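Local coordinates for ABC-type branched-chain amino acid transport systems periplasmic component-like protein (Thermomonospora curvata, PDB 4N03) that binds a fatty acid, seen here as palmitic acid, and probably delivers it to an ABC transporter as the extracytoplasmic substrate-binding component, at residues 38-43 with 52-57; 82-87 with 105-110; 168-173 with 196-201; 224-229 with 245-250. All blocks are in the same frame, centred on the assembly; numbering follows the deposited sequence.

Contact 1. Residues 38-43 with 52-57; sequences IATDLT and SITQAQ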
loop_
_atom_site.group_PDB
_atom_site.type_symbol
_atom_site.label_atom_id
_atom_site.label_comp_id
_atom_site.label_asym_id
_atom_site.label_seq_id
_atom_site.Cartn_x
_atom_site.Cartn_y
_atom_site.Cartn_z
ATOM N N ILE A 38 1.466 -6.810 13.979
ATOM C CA ILE A 38 0.723 -6.570 12.779
ATOM C C ILE A 38 -0.589 -5.921 13.190
ATOM O O ILE A 38 -1.342 -6.492 13.990
ATOM C CB ILE A 38 0.497 -7.817 11.957
ATOM C CG1 ILE A 38 1.838 -8.270 11.363
ATOM C CG2 ILE A 38 -0.544 -7.550 10.853
ATOM C CD1 ILE A 38 1.769 -9.549 10.571
ATOM N N ALA A 39 -0.878 -4.729 12.658
ATOM C CA ALA A 39 -2.150 -4.002 12.901
ATOM C C ALA A 39 -2.799 -3.791 11.553
ATOM O O ALA A 39 -2.327 -2.963 10.779
ATOM C CB ALA A 39 -1.895 -2.699 13.630
ATOM N N THR A 40 -3.871 -4.516 11.257
ATOM C CA THR A 40 -4.405 -4.574 9.934
ATOM C C THR A 40 -5.926 -4.401 9.958
ATOM O O THR A 40 -6.499 -4.203 10.991
ATOM C CB THR A 40 -3.950 -5.903 9.249
ATOM O OG1 THR A 40 -4.218 -5.859 7.852
ATOM C CG2 THR A 40 -4.633 -7.137 9.859
ATOM N N ASP A 41 -6.528 -4.462 8.768
ATOM C CA ASP A 41 -7.972 -4.506 8.642
ATOM C C ASP A 41 -8.367 -5.890 8.125
ATOM O O ASP A 41 -8.096 -6.219 6.983
ATOM C CB ASP A 41 -8.513 -3.445 7.686
ATOM C CG ASP A 41 -10.000 -3.469 7.579
ATOM O OD1 ASP A 41 -10.632 -4.078 8.465
ATOM O OD2 ASP A 41 -10.545 -2.887 6.618
ATOM N N LEU A 42 -9.055 -6.646 8.975
ATOM C CA LEU A 42 -9.603 -7.951 8.619
ATOM C C LEU A 42 -11.103 -7.937 8.461
ATOM O O LEU A 42 -11.674 -8.985 8.121
ATOM C CB LEU A 42 -9.189 -9.022 9.639
ATOM C CG LEU A 42 -7.704 -9.202 9.790
ATOM C CD1 LEU A 42 -7.420 -10.253 10.853
ATOM C CD2 LEU A 42 -7.028 -9.541 8.474
ATOM N N THR A 43 -11.773 -6.828 8.756
ATOM C CA THR A 43 -13.219 -6.791 8.862
ATOM C C THR A 43 -13.909 -5.627 8.173
ATOM O O THR A 43 -15.086 -5.707 7.870
ATOM C CB THR A 43 -13.648 -6.847 10.326
ATOM O OG1 THR A 43 -12.971 -5.848 11.080
ATOM C CG2 THR A 43 -13.483 -8.243 10.899
ATOM N N SER A 52 -4.876 -10.857 2.970
ATOM C CA SER A 52 -3.825 -11.285 2.079
ATOM C C SER A 52 -2.473 -10.808 2.544
ATOM O O SER A 52 -1.478 -11.575 2.479
ATOM C CB SER A 52 -4.078 -10.781 0.684
ATOM O OG SER A 52 -5.250 -11.324 0.137
ATOM N N ILE A 53 -2.389 -9.527 2.928
ATOM C CA ILE A 53 -1.124 -8.971 3.385
ATOM C C ILE A 53 -0.594 -9.737 4.603
ATOM O O ILE A 53 0.567 -10.097 4.687
ATOM C CB ILE A 53 -1.259 -7.468 3.677
ATOM C CG1 ILE A 53 -1.600 -6.703 2.402
ATOM C CG2 ILE A 53 0.013 -6.936 4.267
ATOM C CD1 ILE A 53 -2.140 -5.315 2.667
ATOM N N THR A 54 -1.496 -9.934 5.542
ATOM C CA THR A 54 -1.172 -10.595 6.800
ATOM C C THR A 54 -0.724 -12.050 6.568
ATOM O O THR A 54 0.263 -12.486 7.143
ATOM C CB THR A 54 -2.352 -10.523 7.741
ATOM O OG1 THR A 54 -2.596 -9.156 8.020
ATOM C CG2 THR A 54 -2.106 -11.228 9.053
ATOM N N GLN A 55 -1.454 -12.748 5.711
ATOM C CA GLN A 55 -1.093 -14.117 5.411
ATOM C C GLN A 55 0.191 -14.216 4.669
ATOM O O GLN A 55 0.974 -15.165 4.883
ATOM C CB GLN A 55 -2.236 -14.816 4.632
ATOM C CG GLN A 55 -3.421 -15.091 5.540
ATOM C CD GLN A 55 -4.524 -15.948 4.943
ATOM O OE1 GLN A 55 -5.339 -16.504 5.697
ATOM N NE2 GLN A 55 -4.601 -16.033 3.647
ATOM N N ALA A 56 0.479 -13.279 3.761
ATOM C CA ALA A 56 1.733 -13.298 3.061
ATOM C C ALA A 56 2.926 -13.045 3.952
ATOM O O ALA A 56 3.988 -13.658 3.780
ATOM C CB ALA A 56 1.740 -12.352 1.868
ATOM N N GLN A 57 2.753 -12.165 4.935
ATOM C CA GLN A 57 3.787 -11.950 5.957
ATOM C C GLN A 57 4.001 -13.259 6.742
ATOM O O GLN A 57 5.148 -13.626 6.963
ATOM C CB GLN A 57 3.395 -10.828 6.919
ATOM C CG GLN A 57 3.423 -9.436 6.285
ATOM C CD GLN A 57 4.173 -8.417 7.079
ATOM O OE1 GLN A 57 4.484 -8.586 8.246
ATOM N NE2 GLN A 57 4.444 -7.277 6.435
#
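Ile38 lays CD1 alongside Gln57 and CG2 near Thr54. The Gln57 side chain runs the opposite way to that of Ile38, and CD1 lies 3.7 Å from Gln57 OE1; CG2 lies 3.8 Å from Thr54 OG1. With CG1 anti to the carbonyl carbon (chi1 -69°), the longer branch is turned to Gln57 and CG2 is left to Thr54. The amide tip of Gln57 is held by hydrogen bonds to Tyr61 and to the backbone O of Pro104, so Ile38 packs against a group whose polar atoms already have partners. The axes of strand 38-40 and helix 52-57 approach to 9.8 Å at 161°, nearly antiparallel, as expected for the first strand and helix of the beta-alpha-beta unit formed by 33-40, 47-66 and 74-81. An alanine at Ile38 would probably open a gap between the strand and Thr54 and Gln57, the contacts of CG2 and CD1 being lost. Two residues on, Thr40 again faces the helix, its CG2 3.4 Å from Thr54 OG1. Neither threonine hydroxyl bonds to the other: Thr54 OG1 pairs with the carbonyl O of Gly50 one turn back, while Thr40 OG1 pairs with His105 NE2.

Contact 2. Residues 82-87 with 105-110; sequences HGYDPQ and HFLGSP. With PLM (palmitic acid), chain B.
The carboxylate end of the palmitic acid site is built here, where the loop before helix 86-96 meets the turn between strand 103-107 and helix 109-122. Tyr84 OH donates to PLM O2 at 2.6 Å, the oxygen lying in the phenol plane at the ring edge. Ser109 N donates to the same oxygen at 2.8 Å with an N-H...O angle of 170°, and Ser109 OG donates to PLM O1 at 2.7 Å. Tyr148 also bonds the ligand. Further along the acyl chain, Leu107 CG lies 3.8 Å from PLM C5, while Leu107 CD2 meets the Tyr84 ring edge at CD1, 3.7 Å away. His82 CG sits between the backbone N and the carbonyl carbon (chi1 57°); NE2 donates to Leu107 O at 2.8 Å, the bond bent to 133°, and ND1 accepts Tyr84 N in the ring plane, which fixes the imidazole's rotation. A leucine in place of His82 would probably leave Leu107 O and Tyr84 N without these partners and free the loop carrying Tyr84 to shift. From these two segments O1 receives one donor and O2 two, including the Ser109 N-H at the start of helix 109-122, so the site is likely to favour an ionised carboxylate.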
loop_
_atom_site.group_PDB
_atom_site.type_symbol
_atom_site.label_atom_id
_atom_site.label_comp_id
_atom_site.label_asym_id
_atom_site.label_seq_id
_atom_site.Cartn_x
_atom_site.Cartn_y
_atom_site.Cartn_z
ATOM N N HIS A 82 -7.802 -3.594 13.388
ATOM C CA HIS A 82 -8.381 -2.309 13.724
ATOM C C HIS A 82 -9.630 -1.983 12.940
ATOM O O HIS A 82 -10.247 -0.941 13.204
ATOM C CB HIS A 82 -7.359 -1.168 13.616
ATOM C CG HIS A 82 -6.703 -1.030 12.297
ATOM N ND1 HIS A 82 -7.395 -0.873 11.110
ATOM C CD2 HIS A 82 -5.383 -0.923 11.990
ATOM C CE1 HIS A 82 -6.524 -0.681 10.137
ATOM N NE2 HIS A 82 -5.305 -0.727 10.639
ATOM N N GLY A 83 -10.018 -2.802 11.957
ATOM C CA GLY A 83 -11.265 -2.636 11.242
ATOM C C GLY A 83 -11.316 -1.382 10.372
ATOM O O GLY A 83 -12.374 -0.907 9.973
ATOM N N TYR A 84 -10.156 -0.847 10.017
ATOM C CA TYR A 84 -10.034 0.457 9.335
ATOM C C TYR A 84 -10.676 1.582 10.162
ATOM O O TYR A 84 -11.392 2.405 9.625
ATOM C CB TYR A 84 -10.535 0.410 7.873
ATOM C CG TYR A 84 -9.904 1.462 6.985
ATOM C CD1 TYR A 84 -8.590 1.389 6.636
ATOM C CD2 TYR A 84 -10.653 2.491 6.455
ATOM C CE1 TYR A 84 -7.982 2.355 5.850
ATOM C CE2 TYR A 84 -10.071 3.447 5.622
ATOM C CZ TYR A 84 -8.737 3.364 5.328
ATOM O OH TYR A 84 -8.181 4.333 4.517
ATOM N N ASP A 85 -10.309 1.597 11.437
ATOM C CA ASP A 85 -10.720 2.648 12.366
ATOM C C ASP A 85 -9.518 3.167 13.174
ATOM O O ASP A 85 -8.765 2.398 13.787
ATOM C CB ASP A 85 -11.724 2.124 13.380
ATOM C CG ASP A 85 -12.101 3.212 14.372
ATOM O OD1 ASP A 85 -12.790 4.159 13.943
ATOM O OD2 ASP A 85 -11.672 3.155 15.506
ATOM N N PRO A 86 -9.234 4.502 13.102
ATOM C CA PRO A 86 -8.040 5.043 13.778
ATOM C C PRO A 86 -8.015 4.952 15.307
ATOM O O PRO A 86 -6.975 4.607 15.880
ATOM C CB PRO A 86 -7.975 6.495 13.316
ATOM C CG PRO A 86 -9.017 6.688 12.302
ATOM C CD PRO A 86 -9.898 5.447 12.217
ATOM N N GLN A 87 -9.153 5.124 15.971
ATOM C CA GLN A 87 -9.172 4.977 17.416
ATOM C C GLN A 87 -8.833 3.543 17.836
ATOM O O GLN A 87 -8.095 3.308 18.784
ATOM C CB GLN A 87 -10.510 5.350 17.967
ATOM C CG GLN A 87 -10.491 5.430 19.493
ATOM C CD GLN A 87 -11.701 6.134 20.128
ATOM O OE1 GLN A 87 -12.043 5.874 21.298
ATOM N NE2 GLN A 87 -12.317 7.060 19.392
ATOM N N HIS A 105 3.701 -4.595 9.499
ATOM C CA HIS A 105 2.499 -4.290 8.725
ATOM C C HIS A 105 1.557 -3.506 9.591
ATOM O O HIS A 105 1.086 -3.984 10.609
ATOM C CB HIS A 105 1.815 -5.570 8.201
ATOM C CG HIS A 105 0.489 -5.306 7.559
ATOM N ND1 HIS A 105 0.299 -4.335 6.607
ATOM C CD2 HIS A 105 -0.721 -5.881 7.745
ATOM C CE1 HIS A 105 -0.977 -4.310 6.269
ATOM N NE2 HIS A 105 -1.619 -5.247 6.927
ATOM N N PHE A 106 1.277 -2.257 9.190
ATOM C CA PHE A 106 0.294 -1.404 9.844
ATOM C C PHE A 106 -0.557 -0.827 8.700
ATOM O O PHE A 106 -0.090 0.038 7.933
ATOM C CB PHE A 106 1.001 -0.306 10.606
ATOM C CG PHE A 106 0.191 0.247 11.752
ATOM C CD1 PHE A 106 -1.175 0.485 11.641
ATOM C CD2 PHE A 106 0.804 0.575 12.923
ATOM C CE1 PHE A 106 -1.890 0.986 12.716
ATOM C CE2 PHE A 106 0.090 1.053 14.003
ATOM C CZ PHE A 106 -1.267 1.276 13.901
ATOM N N LEU A 107 -1.773 -1.333 8.539
ATOM C CA LEU A 107 -2.606 -0.942 7.405
ATOM C C LEU A 107 -3.261 0.416 7.669
ATOM O O LEU A 107 -3.852 0.621 8.709
ATOM C CB LEU A 107 -3.704 -1.978 7.178
ATOM C CG LEU A 107 -4.490 -1.804 5.879
ATOM C CD1 LEU A 107 -4.843 -3.176 5.317
ATOM C CD2 LEU A 107 -5.744 -0.970 6.066
ATOM N N GLY A 108 -3.230 1.280 6.674
ATOM C CA GLY A 108 -4.089 2.442 6.655
ATOM C C GLY A 108 -3.443 3.767 7.029
ATOM O O GLY A 108 -2.783 3.865 8.051
ATOM N N SER A 109 -3.665 4.805 6.204
ATOM C CA SER A 109 -3.024 6.090 6.430
ATOM C C SER A 109 -3.502 6.777 7.710
ATOM O O SER A 109 -2.652 7.169 8.535
ATOM C CB SER A 109 -3.116 7.008 5.203
ATOM O OG SER A 109 -2.427 6.446 4.108
ATOM N N PRO A 110 -4.802 6.927 7.914
ATOM C CA PRO A 110 -5.202 7.612 9.158
ATOM C C PRO A 110 -4.847 6.859 10.414
ATOM O O PRO A 110 -4.644 7.447 11.483
ATOM C CB PRO A 110 -6.697 7.788 9.000
ATOM C CG PRO A 110 -6.954 7.727 7.527
ATOM C CD PRO A 110 -5.957 6.704 7.026
HETATM C C1 PLM B . -4.997 4.082 3.128
HETATM O O1 PLM B . -3.869 4.547 2.821
HETATM O O2 PLM B . -5.616 4.355 4.180
HETATM C C2 PLM B . -5.577 2.989 2.260
HETATM C C3 PLM B . -4.892 1.623 2.698
HETATM C C4 PLM B . -5.211 0.474 1.770
HETATM C C5 PLM B . -4.619 -0.816 2.222
HETATM C C6 PLM B . -4.778 -2.056 1.316
HETATM C C7 PLM B . -3.588 -2.179 0.373
HETATM C C8 PLM B . -3.703 -3.233 -0.693
HETATM C C9 PLM B . -2.415 -3.564 -1.424
HETATM C CA PLM B . -2.143 -2.723 -2.693
HETATM C CB PLM B . -0.647 -2.978 -3.136
HETATM C CC PLM B . 0.126 -1.639 -3.316
HETATM C CD PLM B . 1.631 -1.766 -3.211
HETATM C CE PLM B . 2.443 -0.484 -3.343
HETATM C CF PLM B . 3.790 -0.618 -2.616
HETATM C CG PLM B . 4.892 -1.262 -3.438
#

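Contact 3. Residues 168-173 with 196-201; sequences GDKLGH and GLEVFE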
loop_
_atom_site.group_PDB
_atom_site.type_symbol
_atom_site.label_atom_id
_atom_site.label_comp_id
_atom_site.label_asym_id
_atom_site.label_seq_id
_atom_site.Cartn_x
_atom_site.Cartn_y
_atom_site.Cartn_z
ATOM N N GLY A 168 -7.742 21.170 -21.116
ATOM C CA GLY A 168 -9.050 21.789 -20.959
ATOM C C GLY A 168 -10.111 20.875 -20.378
ATOM O O GLY A 168 -11.151 21.324 -19.979
ATOM N N ASP A 169 -9.831 19.560 -20.292
ATOM C CA ASP A 169 -10.778 18.577 -19.747
ATOM C C ASP A 169 -10.879 18.701 -18.236
ATOM O O ASP A 169 -10.076 19.361 -17.565
ATOM C CB ASP A 169 -10.369 17.157 -20.135
ATOM C CG ASP A 169 -10.727 16.789 -21.566
ATOM O OD1 ASP A 169 -11.374 17.574 -22.271
ATOM O OD2 ASP A 169 -10.348 15.637 -21.926
ATOM N N LYS A 170 -11.868 18.014 -17.697
ATOM C CA LYS A 170 -12.198 18.025 -16.293
ATOM C C LYS A 170 -12.076 16.611 -15.684
ATOM O O LYS A 170 -12.630 15.605 -16.205
ATOM C CB LYS A 170 -13.635 18.499 -16.093
ATOM C CG LYS A 170 -14.066 18.610 -14.623
ATOM C CD LYS A 170 -15.509 19.059 -14.501
ATOM C CE LYS A 170 -15.761 20.471 -14.970
ATOM N NZ LYS A 170 -17.215 20.834 -14.763
ATOM N N LEU A 171 -11.372 16.522 -14.567
ATOM C CA LEU A 171 -11.241 15.308 -13.791
ATOM C C LEU A 171 -12.157 15.383 -12.609
ATOM O O LEU A 171 -12.149 16.378 -11.906
ATOM C CB LEU A 171 -9.784 15.187 -13.278
ATOM C CG LEU A 171 -8.661 15.367 -14.297
ATOM C CD1 LEU A 171 -7.326 15.273 -13.579
ATOM C CD2 LEU A 171 -8.759 14.314 -15.374
ATOM N N GLY A 172 -12.918 14.317 -12.349
ATOM C CA GLY A 172 -13.680 14.202 -11.120
ATOM C C GLY A 172 -13.045 13.225 -10.202
ATOM O O GLY A 172 -12.968 12.045 -10.572
ATOM N N HIS A 173 -12.649 13.640 -9.003
ATOM C CA HIS A 173 -11.929 12.768 -8.083
ATOM C C HIS A 173 -12.749 12.537 -6.843
ATOM O O HIS A 173 -13.028 13.443 -6.058
ATOM C CB HIS A 173 -10.576 13.401 -7.757
ATOM C CG HIS A 173 -9.610 12.446 -7.125
ATOM N ND1 HIS A 173 -8.270 12.705 -7.103
ATOM C CD2 HIS A 173 -9.804 11.243 -6.503
ATOM C CE1 HIS A 173 -7.667 11.707 -6.478
ATOM N NE2 HIS A 173 -8.574 10.804 -6.109
ATOM N N GLY A 196 -3.245 21.954 -17.466
ATOM C CA GLY A 196 -4.378 22.706 -17.987
ATOM C C GLY A 196 -5.703 21.990 -17.913
ATOM O O GLY A 196 -6.513 22.130 -18.807
ATOM N N LEU A 197 -5.930 21.314 -16.789
ATOM C CA LEU A 197 -7.153 20.552 -16.530
ATOM C C LEU A 197 -7.909 21.167 -15.375
ATOM O O LEU A 197 -7.311 21.821 -14.527
ATOM C CB LEU A 197 -6.880 19.084 -16.217
ATOM C CG LEU A 197 -5.970 18.356 -17.222
ATOM C CD1 LEU A 197 -5.466 17.069 -16.635
ATOM C CD2 LEU A 197 -6.757 18.019 -18.475
ATOM N N GLU A 198 -9.208 20.986 -15.334
ATOM C CA GLU A 198 -10.029 21.366 -14.195
ATOM C C GLU A 198 -10.255 20.135 -13.301
ATOM O O GLU A 198 -10.152 18.975 -13.769
ATOM C CB GLU A 198 -11.407 21.869 -14.694
ATOM C CG GLU A 198 -11.385 23.117 -15.588
ATOM C CD GLU A 198 -12.801 23.579 -15.941
ATOM O OE1 GLU A 198 -13.710 23.405 -15.092
ATOM O OE2 GLU A 198 -12.996 24.149 -17.038
ATOM N N VAL A 199 -10.534 20.335 -12.025
ATOM C CA VAL A 199 -10.811 19.243 -11.088
ATOM C C VAL A 199 -12.111 19.496 -10.347
ATOM O O VAL A 199 -12.318 20.602 -9.835
ATOM C CB VAL A 199 -9.681 19.048 -10.040
ATOM C CG1 VAL A 199 -9.922 17.842 -9.150
ATOM C CG2 VAL A 199 -8.354 18.875 -10.748
ATOM N N PHE A 200 -12.966 18.501 -10.291
ATOM C CA PHE A 200 -14.171 18.489 -9.506
ATOM C C PHE A 200 -13.941 17.479 -8.386
ATOM O O PHE A 200 -13.617 16.290 -8.641
ATOM C CB PHE A 200 -15.372 18.074 -10.372
ATOM C CG PHE A 200 -16.635 17.836 -9.614
ATOM C CD1 PHE A 200 -17.160 18.783 -8.818
ATOM C CD2 PHE A 200 -17.279 16.619 -9.717
ATOM C CE1 PHE A 200 -18.316 18.563 -8.098
ATOM C CE2 PHE A 200 -18.452 16.388 -9.053
ATOM C CZ PHE A 200 -18.970 17.375 -8.234
ATOM N N GLU A 201 -14.070 17.916 -7.154
ATOM C CA GLU A 201 -13.699 17.136 -5.978
ATOM C C GLU A 201 -14.913 16.595 -5.222
ATOM O O GLU A 201 -15.859 17.351 -4.964
ATOM C CB GLU A 201 -12.926 18.064 -5.015
ATOM C CG GLU A 201 -11.732 18.734 -5.640
ATOM C CD GLU A 201 -10.889 19.581 -4.690
ATOM O OE1 GLU A 201 -11.037 19.428 -3.468
ATOM O OE2 GLU A 201 -10.110 20.375 -5.266
HETATM O O HOH W 1 -11.345 24.078 -19.610
HETATM O O HOH W 2 -16.559 23.627 -15.756
#
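Phe200 N donates to Leu171 O at 2.8 Å, nearly along the C=O axis, and the same carbonyl receives a CA-H...O contact from Val199 CA at 3.3 Å. His173 N repeats the pattern with Phe200 O, which also meets Gly172 CA. Leu171 N to Glu198 O and Glu198 N to Asp169 O continue the series, so four bonds alternate in direction and pair Lys170 with Glu198 through His173 with Glu201. The short strand segments run parallel at 23°, their axes 4.5 Å apart at closest. They belong to a right-handed beta-alpha-beta crossover whose connection is helix 179-195. Strand 198-204 forms an outer edge of its sheet. On one face of the sheet, helix 179-195 covers Leu171 and Val199; Leu171 CD1 meets Leu197 CD1 at 4.0 Å, with Val156 of helix 148-161 against both leucines. On the opposite face Lys170 and Glu198 lean across one another. Lys170 CG is anti to the backbone N (chi1 -177°) and the chain bends at chi3, bringing CE to 3.6 Å from Glu198 OE1. NZ stays 4.4 Å from that oxygen, beyond a salt bridge; a water accepting from NZ and donating to OE1 spans the gap, and the salt bridge of Lys170 goes to Glu221. A second water donates to both Gly168 O and Glu198 OE2. This suggests that Lys170 and Glu198 are coupled through water rather than by a direct salt bridge, the lysine charge probably still favouring the nearby carboxylate, while the backbone bonds hold the strands in register.

Contact 4. Residues 224-229 with 245-250; sequences DAILLS and QGMKQP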
loop_
_atom_site.group_PDB
_atom_site.type_symbol
_atom_site.label_atom_id
_atom_site.label_comp_id
_atom_site.label_asym_id
_atom_site.label_seq_id
_atom_site.Cartn_x
_atom_site.Cartn_y
_atom_site.Cartn_z
ATOM N N ASP A 224 -14.568 14.379 -17.734
ATOM C CA ASP A 224 -13.951 13.607 -18.788
ATOM C C ASP A 224 -13.233 12.368 -18.300
ATOM O O ASP A 224 -12.962 11.481 -19.105
ATOM C CB ASP A 224 -13.012 14.510 -19.546
ATOM C CG ASP A 224 -13.748 15.702 -20.117
ATOM O OD1 ASP A 224 -14.550 15.485 -21.063
ATOM O OD2 ASP A 224 -13.559 16.851 -19.635
ATOM N N ALA A 225 -12.916 12.321 -17.023
ATOM C CA ALA A 225 -12.280 11.160 -16.431
ATOM C C ALA A 225 -12.665 11.154 -14.994
ATOM O O ALA A 225 -12.929 12.197 -14.391
ATOM C CB ALA A 225 -10.750 11.221 -16.578
ATOM N N ILE A 226 -12.734 9.953 -14.412
ATOM C CA ILE A 226 -13.152 9.739 -13.030
ATOM C C ILE A 226 -11.981 9.155 -12.289
ATOM O O ILE A 226 -11.475 8.099 -12.688
ATOM C CB ILE A 226 -14.356 8.779 -12.952
ATOM C CG1 ILE A 226 -15.562 9.354 -13.721
ATOM C CG2 ILE A 226 -14.714 8.479 -11.510
ATOM C CD1 ILE A 226 -16.674 8.339 -13.947
ATOM N N LEU A 227 -11.564 9.743 -11.195
ATOM C CA LEU A 227 -10.490 9.264 -10.340
ATOM C C LEU A 227 -11.101 8.849 -9.027
ATOM O O LEU A 227 -12.066 9.457 -8.556
ATOM C CB LEU A 227 -9.426 10.344 -10.118
ATOM C CG LEU A 227 -8.402 10.515 -11.244
ATOM C CD1 LEU A 227 -8.962 10.686 -12.643
ATOM C CD2 LEU A 227 -7.489 11.685 -10.890
ATOM N N LEU A 228 -10.555 7.767 -8.456
ATOM C CA LEU A 228 -11.123 7.178 -7.247
ATOM C C LEU A 228 -10.039 6.803 -6.272
ATOM O O LEU A 228 -9.200 5.954 -6.568
ATOM C CB LEU A 228 -11.959 5.953 -7.570
ATOM C CG LEU A 228 -12.631 5.256 -6.386
ATOM C CD1 LEU A 228 -13.632 6.159 -5.672
ATOM C CD2 LEU A 228 -13.317 3.968 -6.791
ATOM N N SER A 229 -10.106 7.346 -5.069
ATOM C CA SER A 229 -9.245 6.950 -3.970
ATOM C C SER A 229 -10.104 6.490 -2.835
ATOM O O SER A 229 -10.606 7.247 -2.019
ATOM C CB SER A 229 -8.324 8.097 -3.560
ATOM O OG SER A 229 -7.589 8.581 -4.667
ATOM N N GLN A 245 -25.227 3.830 -16.347
ATOM C CA GLN A 245 -25.714 5.130 -16.745
ATOM C C GLN A 245 -25.209 5.523 -18.116
ATOM O O GLN A 245 -25.487 6.626 -18.573
ATOM C CB GLN A 245 -25.383 6.198 -15.697
ATOM C CG GLN A 245 -26.173 6.029 -14.410
ATOM C CD GLN A 245 -27.631 6.308 -14.620
ATOM O OE1 GLN A 245 -27.991 7.236 -15.294
ATOM N NE2 GLN A 245 -28.475 5.440 -14.140
ATOM N N GLY A 246 -24.467 4.658 -18.795
ATOM C CA GLY A 246 -23.945 4.972 -20.102
ATOM C C GLY A 246 -22.706 5.851 -20.098
ATOM O O GLY A 246 -22.301 6.308 -21.137
HETATM N N MSE A 247 -22.080 6.025 -18.953
HETATM C CA MSE A 247 -20.883 6.888 -18.881
HETATM C C MSE A 247 -19.744 6.124 -19.488
HETATM O O MSE A 247 -19.544 4.915 -19.214
HETATM C CB MSE A 247 -20.583 7.244 -17.438
HETATM C CG MSE A 247 -21.729 8.099 -16.929
HETATM SE SE MSE A 247 -21.425 8.689 -15.107
HETATM C CE MSE A 247 -20.147 10.128 -15.382
ATOM N N LYS A 248 -18.953 6.816 -20.294
ATOM C CA LYS A 248 -17.832 6.183 -20.983
ATOM C C LYS A 248 -16.465 6.694 -20.550
ATOM O O LYS A 248 -15.451 6.237 -21.046
ATOM C CB LYS A 248 -17.966 6.320 -22.497
ATOM C CG LYS A 248 -19.271 5.760 -23.068
ATOM C CD LYS A 248 -19.461 4.272 -22.770
ATOM C CE LYS A 248 -20.796 3.699 -23.270
ATOM N NZ LYS A 248 -20.814 2.276 -22.864
ATOM N N GLN A 249 -16.443 7.568 -19.563
ATOM C CA GLN A 249 -15.175 8.132 -19.095
ATOM C C GLN A 249 -14.284 7.055 -18.529
ATOM O O GLN A 249 -14.774 6.167 -17.810
ATOM C CB GLN A 249 -15.453 9.158 -18.008
ATOM C CG GLN A 249 -16.217 10.413 -18.430
ATOM C CD GLN A 249 -17.717 10.322 -18.331
ATOM O OE1 GLN A 249 -18.283 9.230 -18.413
ATOM N NE2 GLN A 249 -18.375 11.440 -18.114
ATOM N N PRO A 250 -12.993 7.133 -18.727
ATOM C CA PRO A 250 -12.116 6.204 -18.016
ATOM C C PRO A 250 -12.147 6.453 -16.516
ATOM O O PRO A 250 -12.343 7.605 -16.064
ATOM C CB PRO A 250 -10.744 6.548 -18.596
ATOM C CG PRO A 250 -10.827 7.993 -18.885
ATOM C CD PRO A 250 -12.224 8.166 -19.438
#
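Ile226, Pro250 and Gln249 have the most surface buried between these segments. Ile226 N donates to Pro250 O at 2.9 Å with an N-H...O angle of 170°, a straight bond that brings the loop alongside strand 225-229 just before strand 251-253 begins. The side chain of Ile226 packs beside the same loop: CD1 meets the selenomethionine at Met247, whose CE is 4.2 Å away, and the two side chains cross at about a right angle. The bend at chi3 of Met247 (77°) swings CE round toward the isoleucine; Leu218 of helix 212-220 touches both side chains. Pro250 packs its ring where the loop enters the strand, with CD 3.4 Å from Asp224 O and CG 4.0 Å from Ala225 CB. Gln249 meets the two residues just before the strand, Asp224 by its CB and CG, with CG 3.5 Å from Asp224 O, and Val223 by its amide, NE2 bonding the backbone O. Earlier in the loop, Gly246 ends helix 232-244 in a Schellman motif. This return from helix to neighbouring parallel strand is typical of the beta-alpha-beta crossover, here 225-229, 232-244 and 251-253, in an alpha/beta periplasmic-binding-protein lobe.

Overall arrangement
The four contacts follow one another in series along the chain and fall into two pairs. Contacts 1 and 2, with centres 11 Å apart, share the four-stranded parallel sheet in which 33-40 and 103-107 are neighbours; Thr40 links them through its backbone O to His82 N, and Ile53 packs on His105. Contacts 3 and 4, 12 Å apart between centres, share the seven-stranded mixed sheet, where 170-176 lies beside 225-229. Between the pairs, centres are 28 to 35 Å apart, and even contacts 2 and 4 come no closer than about 8 Å between nearest atoms. The two sheets are consistent with the two-lobed fold of periplasmic binding proteins, contact 2 holding the fatty acid carboxylate.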